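Local coordinates for Hia (Haemophilus influenzae, PDB 1S7M), which is a homotrimeric outer-membrane autotransporter adhesin whose HiaBD1 fragment probably takes part in recognising the host, at residues Gly54-Gly59 and Leu87-Thr92; Ala61-Leu66 and Ala70-Lys75. All coordinates share one frame; numbering follows the deposited sequence.

Contact 1. Residues Gly54-Gly59 and Leu87-Thr92; sequences GLKKFG and LDEKGT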
loop_
_atom_site.group_PDB
_atom_site.type_symbol
_atom_site.label_atom_id
_atom_site.label_comp_id
_atom_site.label_asym_id
_atom_site.label_seq_id
_atom_site.Cartn_x
_atom_site.Cartn_y
_atom_site.Cartn_z
ATOM N N GLY A 54 -9.828 10.429 2.926
ATOM C CA GLY A 54 -10.302 10.741 4.258
ATOM C C GLY A 54 -9.343 10.137 5.287
ATOM O O GLY A 54 -9.556 10.280 6.499
ATOM N N LEU A 55 -8.291 9.449 4.825
ATOM C CA LEU A 55 -7.321 8.862 5.766
ATOM C C LEU A 55 -6.394 9.941 6.312
ATOM O O LEU A 55 -5.968 10.822 5.578
ATOM C CB LEU A 55 -6.456 7.777 5.092
ATOM C CG LEU A 55 -7.197 6.500 4.631
ATOM C CD1 LEU A 55 -6.258 5.625 3.765
ATOM C CD2 LEU A 55 -7.706 5.719 5.868
ATOM N N LYS A 56 -6.069 9.850 7.594
ATOM C CA LYS A 56 -5.152 10.803 8.221
ATOM C C LYS A 56 -3.851 10.054 8.539
ATOM O O LYS A 56 -3.800 8.835 8.465
ATOM C CB LYS A 56 -5.707 11.322 9.556
ATOM C CG LYS A 56 -7.011 12.106 9.504
ATOM C CD LYS A 56 -7.453 12.427 10.947
ATOM C CE LYS A 56 -8.801 13.147 11.034
ATOM N NZ LYS A 56 -9.952 12.307 10.558
ATOM N N LYS A 57 -2.825 10.811 8.915
ATOM C CA LYS A 57 -1.541 10.267 9.322
ATOM C C LYS A 57 -1.557 10.330 10.834
ATOM O O LYS A 57 -2.198 11.210 11.400
ATOM C CB LYS A 57 -0.399 11.154 8.814
ATOM C CG LYS A 57 -0.317 11.280 7.276
ATOM C CD LYS A 57 -0.404 9.906 6.612
ATOM C CE LYS A 57 0.068 9.947 5.147
ATOM N NZ LYS A 57 -0.785 10.817 4.325
ATOM N N PHE A 58 -0.856 9.421 11.498
ATOM C CA PHE A 58 -0.799 9.485 12.951
ATOM C C PHE A 58 -0.067 10.780 13.321
ATOM O O PHE A 58 0.967 11.127 12.716
ATOM C CB PHE A 58 -0.045 8.287 13.540
ATOM C CG PHE A 58 -0.839 7.003 13.547
ATOM C CD1 PHE A 58 -0.493 5.944 12.704
ATOM C CD2 PHE A 58 -1.921 6.843 14.403
ATOM C CE1 PHE A 58 -1.209 4.749 12.713
ATOM C CE2 PHE A 58 -2.650 5.644 14.425
ATOM C CZ PHE A 58 -2.292 4.589 13.573
ATOM N N GLY A 59 -0.600 11.488 14.312
ATOM C CA GLY A 59 0.021 12.725 14.723
ATOM C C GLY A 59 -0.683 13.933 14.139
ATOM O O GLY A 59 -0.356 15.067 14.489
ATOM N N LEU A 87 -4.913 3.790 9.380
ATOM C CA LEU A 87 -5.987 3.089 8.691
ATOM C C LEU A 87 -7.149 2.699 9.566
ATOM O O LEU A 87 -8.128 2.162 9.065
ATOM C CB LEU A 87 -5.456 1.803 8.031
ATOM C CG LEU A 87 -4.362 1.998 6.975
ATOM C CD1 LEU A 87 -3.794 0.654 6.558
ATOM C CD2 LEU A 87 -4.954 2.739 5.782
ATOM N N ASP A 88 -7.054 2.962 10.865
ATOM C CA ASP A 88 -8.113 2.522 11.771
ATOM C C ASP A 88 -8.854 3.606 12.571
ATOM O O ASP A 88 -9.411 3.307 13.630
ATOM C CB ASP A 88 -7.537 1.496 12.763
ATOM C CG ASP A 88 -6.739 0.385 12.078
ATOM O OD1 ASP A 88 -7.249 -0.209 11.102
ATOM O OD2 ASP A 88 -5.607 0.093 12.531
ATOM N N GLU A 89 -8.873 4.847 12.092
ATOM C CA GLU A 89 -9.591 5.883 12.828
ATOM C C GLU A 89 -11.094 5.559 12.918
ATOM O O GLU A 89 -11.741 5.233 11.921
ATOM C CB GLU A 89 -9.396 7.264 12.186
ATOM C CG GLU A 89 -10.131 8.403 12.947
ATOM C CD GLU A 89 -9.906 9.783 12.332
ATOM O OE1 GLU A 89 -9.711 9.869 11.097
ATOM O OE2 GLU A 89 -9.941 10.791 13.080
ATOM N N LYS A 90 -11.643 5.658 14.125
ATOM C CA LYS A 90 -13.060 5.379 14.349
ATOM C C LYS A 90 -13.906 6.645 14.521
ATOM O O LYS A 90 -13.428 7.669 15.010
ATOM C CB LYS A 90 -13.224 4.475 15.575
ATOM C CG LYS A 90 -12.605 3.089 15.416
ATOM C CD LYS A 90 -13.254 2.318 14.258
ATOM C CE LYS A 90 -12.607 0.937 14.044
ATOM N NZ LYS A 90 -11.142 1.035 13.674
ATOM N N GLY A 91 -15.168 6.559 14.103
ATOM C CA GLY A 91 -16.085 7.684 14.193
ATOM C C GLY A 91 -16.786 7.847 15.535
ATOM O O GLY A 91 -16.434 7.198 16.520
ATOM N N THR A 92 -17.804 8.701 15.555
ATOM C CA THR A 92 -18.560 9.002 16.772
ATOM C C THR A 92 -19.089 7.809 17.531
ATOM O O THR A 92 -19.159 7.844 18.759
ATOM C CB THR A 92 -19.753 9.927 16.480
ATOM O OG1 THR A 92 -19.278 11.122 15.854
ATOM C CG2 THR A 92 -20.470 10.306 17.787
HETATM O O HOH W 1 -9.002 8.723 8.827
#
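L55 and L87 bring the two backbones nearest each other, their CA atoms 6.6 Å apart, where the entry to short strand 56-57 passes the loop that leaves its antiparallel partner, strand 85-86. K56 pairs with N86 through backbone bonding in that two-stranded sheet, and the contact lies just past the pairing, where the chain leaves strand 85-86 as loop. L87 CD2 faces both methyls of L55, CD1 being the nearer at 3.8 Å, and the side chains run at a slant to one another. V99 of the same chain and V107 of the second subunit also pack on L55, which places this apolar patch at the trimer interface; there the backbone O of L87 accepts a hydrogen bond from R111 of the second subunit.

K56, the residue after L55, and E89, two residues after L87, make the polar part. E89 holds its CG anti to the backbone N (chi1 -179°), and its extended chain carries the carboxylate across to K56. The lysine is straight as far as CE and turns only at its last torsion (chi4 65°), which brings the ammonium onto the carboxylate. K56 NZ forms a salt bridge with E89 OE1 at 2.5 Å, on the syn lone pair, and lies 2.9 Å from E89 OE2. Water 1 donates to G54 O at 2.9 Å and to E89 OE1 at 2.6 Å, so the same carboxylate oxygen takes both the ammonium and the water. K56 N gives the water a further, weak bond.

The chemistry thus joins an apolar patch shared with another subunit to a direct ion pair whose carboxylate is also tied by water to the G54 carbonyl; the adjacent ammonium would be expected to stabilise that carboxylate in its charged form.

Contact 2. Residues Ala61-Leu66 and Ala70-Lys75; sequences ANFDPL and ADNLTK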
loop_
_atom_site.group_PDB
_atom_site.type_symbol
_atom_site.label_atom_id
_atom_site.label_comp_id
_atom_site.label_asym_id
_atom_site.label_seq_id
_atom_site.Cartn_x
_atom_site.Cartn_y
_atom_site.Cartn_z
ATOM N N ALA A 61 -3.741 16.677 13.376
ATOM C CA ALA A 61 -4.676 17.401 14.233
ATOM C C ALA A 61 -6.086 16.933 13.894
ATOM O O ALA A 61 -6.301 16.233 12.902
ATOM C CB ALA A 61 -4.553 18.891 13.984
ATOM N N ASN A 62 -7.045 17.307 14.721
ATOM C CA ASN A 62 -8.429 16.929 14.485
ATOM C C ASN A 62 -8.683 15.473 14.803
ATOM O O ASN A 62 -9.688 14.899 14.381
ATOM C CB ASN A 62 -8.821 17.228 13.037
ATOM C CG ASN A 62 -8.508 18.661 12.635
ATOM O OD1 ASN A 62 -9.093 19.622 13.168
ATOM N ND2 ASN A 62 -7.570 18.818 11.698
ATOM N N PHE A 63 -7.763 14.864 15.536
ATOM C CA PHE A 63 -7.942 13.483 15.947
ATOM C C PHE A 63 -8.693 13.627 17.252
ATOM O O PHE A 63 -8.296 14.401 18.124
ATOM C CB PHE A 63 -6.596 12.794 16.210
ATOM C CG PHE A 63 -6.719 11.366 16.711
ATOM C CD1 PHE A 63 -6.778 10.298 15.818
ATOM C CD2 PHE A 63 -6.757 11.096 18.076
ATOM C CE1 PHE A 63 -6.867 8.976 16.278
ATOM C CE2 PHE A 63 -6.846 9.785 18.545
ATOM C CZ PHE A 63 -6.899 8.719 17.643
ATOM N N ASP A 64 -9.781 12.894 17.392
ATOM C CA ASP A 64 -10.534 12.978 18.611
ATOM C C ASP A 64 -10.175 11.795 19.477
ATOM O O ASP A 64 -10.523 10.673 19.172
ATOM C CB ASP A 64 -12.038 12.991 18.309
ATOM C CG ASP A 64 -12.888 13.008 19.572
ATOM O OD1 ASP A 64 -14.128 13.104 19.458
ATOM O OD2 ASP A 64 -12.315 12.910 20.681
ATOM N N PRO A 65 -9.472 12.042 20.592
ATOM C CA PRO A 65 -9.054 10.989 21.526
ATOM C C PRO A 65 -10.181 10.206 22.194
ATOM O O PRO A 65 -9.973 9.075 22.612
ATOM C CB PRO A 65 -8.232 11.750 22.570
ATOM C CG PRO A 65 -7.706 12.919 21.820
ATOM C CD PRO A 65 -8.902 13.342 20.981
ATOM N N LEU A 66 -11.372 10.792 22.287
ATOM C CA LEU A 66 -12.473 10.123 22.986
ATOM C C LEU A 66 -13.267 9.062 22.241
ATOM O O LEU A 66 -14.052 8.337 22.845
ATOM C CB LEU A 66 -13.421 11.179 23.577
ATOM C CG LEU A 66 -12.749 11.905 24.751
ATOM C CD1 LEU A 66 -13.480 13.212 25.130
ATOM C CD2 LEU A 66 -12.716 10.930 25.921
ATOM N N ALA A 70 -7.468 2.192 22.557
ATOM C CA ALA A 70 -6.179 2.415 23.211
ATOM C C ALA A 70 -5.014 2.317 22.205
ATOM O O ALA A 70 -4.093 3.138 22.210
ATOM C CB ALA A 70 -5.983 1.396 24.351
ATOM N N ASP A 71 -5.064 1.314 21.337
ATOM C CA ASP A 71 -4.017 1.159 20.341
ATOM C C ASP A 71 -3.931 2.352 19.385
ATOM O O ASP A 71 -2.835 2.870 19.115
ATOM C CB ASP A 71 -4.228 -0.117 19.531
ATOM C CG ASP A 71 -3.071 -0.377 18.569
ATOM O OD1 ASP A 71 -3.156 0.013 17.384
ATOM O OD2 ASP A 71 -2.056 -0.939 19.024
ATOM N N ASN A 72 -5.074 2.807 18.876
ATOM C CA ASN A 72 -5.045 3.922 17.933
ATOM C C ASN A 72 -4.540 5.189 18.593
ATOM O O ASN A 72 -3.754 5.929 18.004
ATOM C CB ASN A 72 -6.426 4.177 17.306
ATOM C CG ASN A 72 -6.332 4.645 15.857
ATOM O OD1 ASN A 72 -6.879 5.689 15.469
ATOM N ND2 ASN A 72 -5.619 3.860 15.035
ATOM N N LEU A 73 -4.976 5.447 19.821
ATOM C CA LEU A 73 -4.545 6.656 20.538
ATOM C C LEU A 73 -3.039 6.643 20.874
ATOM O O LEU A 73 -2.363 7.663 20.766
ATOM C CB LEU A 73 -5.368 6.833 21.832
ATOM C CG LEU A 73 -5.079 8.100 22.652
ATOM C CD1 LEU A 73 -5.209 9.328 21.770
ATOM C CD2 LEU A 73 -6.069 8.202 23.842
ATOM N N THR A 74 -2.534 5.484 21.290
ATOM C CA THR A 74 -1.129 5.329 21.639
ATOM C C THR A 74 -0.266 5.710 20.433
ATOM O O THR A 74 0.694 6.486 20.546
ATOM C CB THR A 74 -0.816 3.868 22.004
ATOM O OG1 THR A 74 -1.548 3.502 23.172
ATOM C CG2 THR A 74 0.658 3.675 22.285
ATOM N N LYS A 75 -0.636 5.164 19.277
ATOM C CA LYS A 75 0.101 5.424 18.058
ATOM C C LYS A 75 -0.036 6.892 17.695
ATOM O O LYS A 75 0.937 7.517 17.251
ATOM C CB LYS A 75 -0.398 4.492 16.936
ATOM C CG LYS A 75 0.054 3.032 17.149
ATOM C CD LYS A 75 -0.634 2.036 16.225
ATOM C CE LYS A 75 -0.020 0.649 16.430
ATOM N NZ LYS A 75 -0.837 -0.437 15.815
#
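F63 makes the tight part of this contact, its ring reaching from loop 61-66 to helix 70-77. With CG anti to the backbone N (chi1 177°), the ring extends to the helix and meets two successive residues there. N72 OD1 approaches the ring edge in its plane, 3.4 Å from F63 CE1, with the amide and ring planes 37° apart. At the other meta carbon of F63, CE2, L73 CD1 comes obliquely to within 3.6 Å.

The outer side is looser. L73 CD1 also reaches P65 CB, but at 4.0 Å, and P65 is exposed. In the loop, D64 OD2 accepts the backbone N of L66 at 2.8 Å, closing an Asx turn that shapes the chain around P65. On the helix, K75 NZ forms a salt bridge with D71 OD1 at 2.8 Å, one turn earlier.

N72 OD1 accepts a hydrogen bond from N86 ND2, which leaves it positioned at the electropositive rim of the ring. The loop is therefore held to the helix by apolar packing and an aromatic edge facing an amide oxygen, while the polar bonds of these residues run within a segment or to other residues such as N86 and S69.

In the fold
Both contacts lie in one region of the HiaBD2_N (GIN) family, their centres about 8 Å apart and on the same side of the chain's centre. Contact 2 is nested along the chain inside the loop that contact 1 closes: strand 56-57 leads into the 61-66 loop and helix 70-77, and strand 85-86 then returns to pair antiparallel with 56-57. The two contacts touch directly, F58 CE2 lying 3.5 Å from N72 ND2. The preceding loop and the paired strands thus pack on adjoining sides of helix 70-77, both at N72, making one compact part of the fragment that contact 1 sets against V107 and R111 of the second subunit.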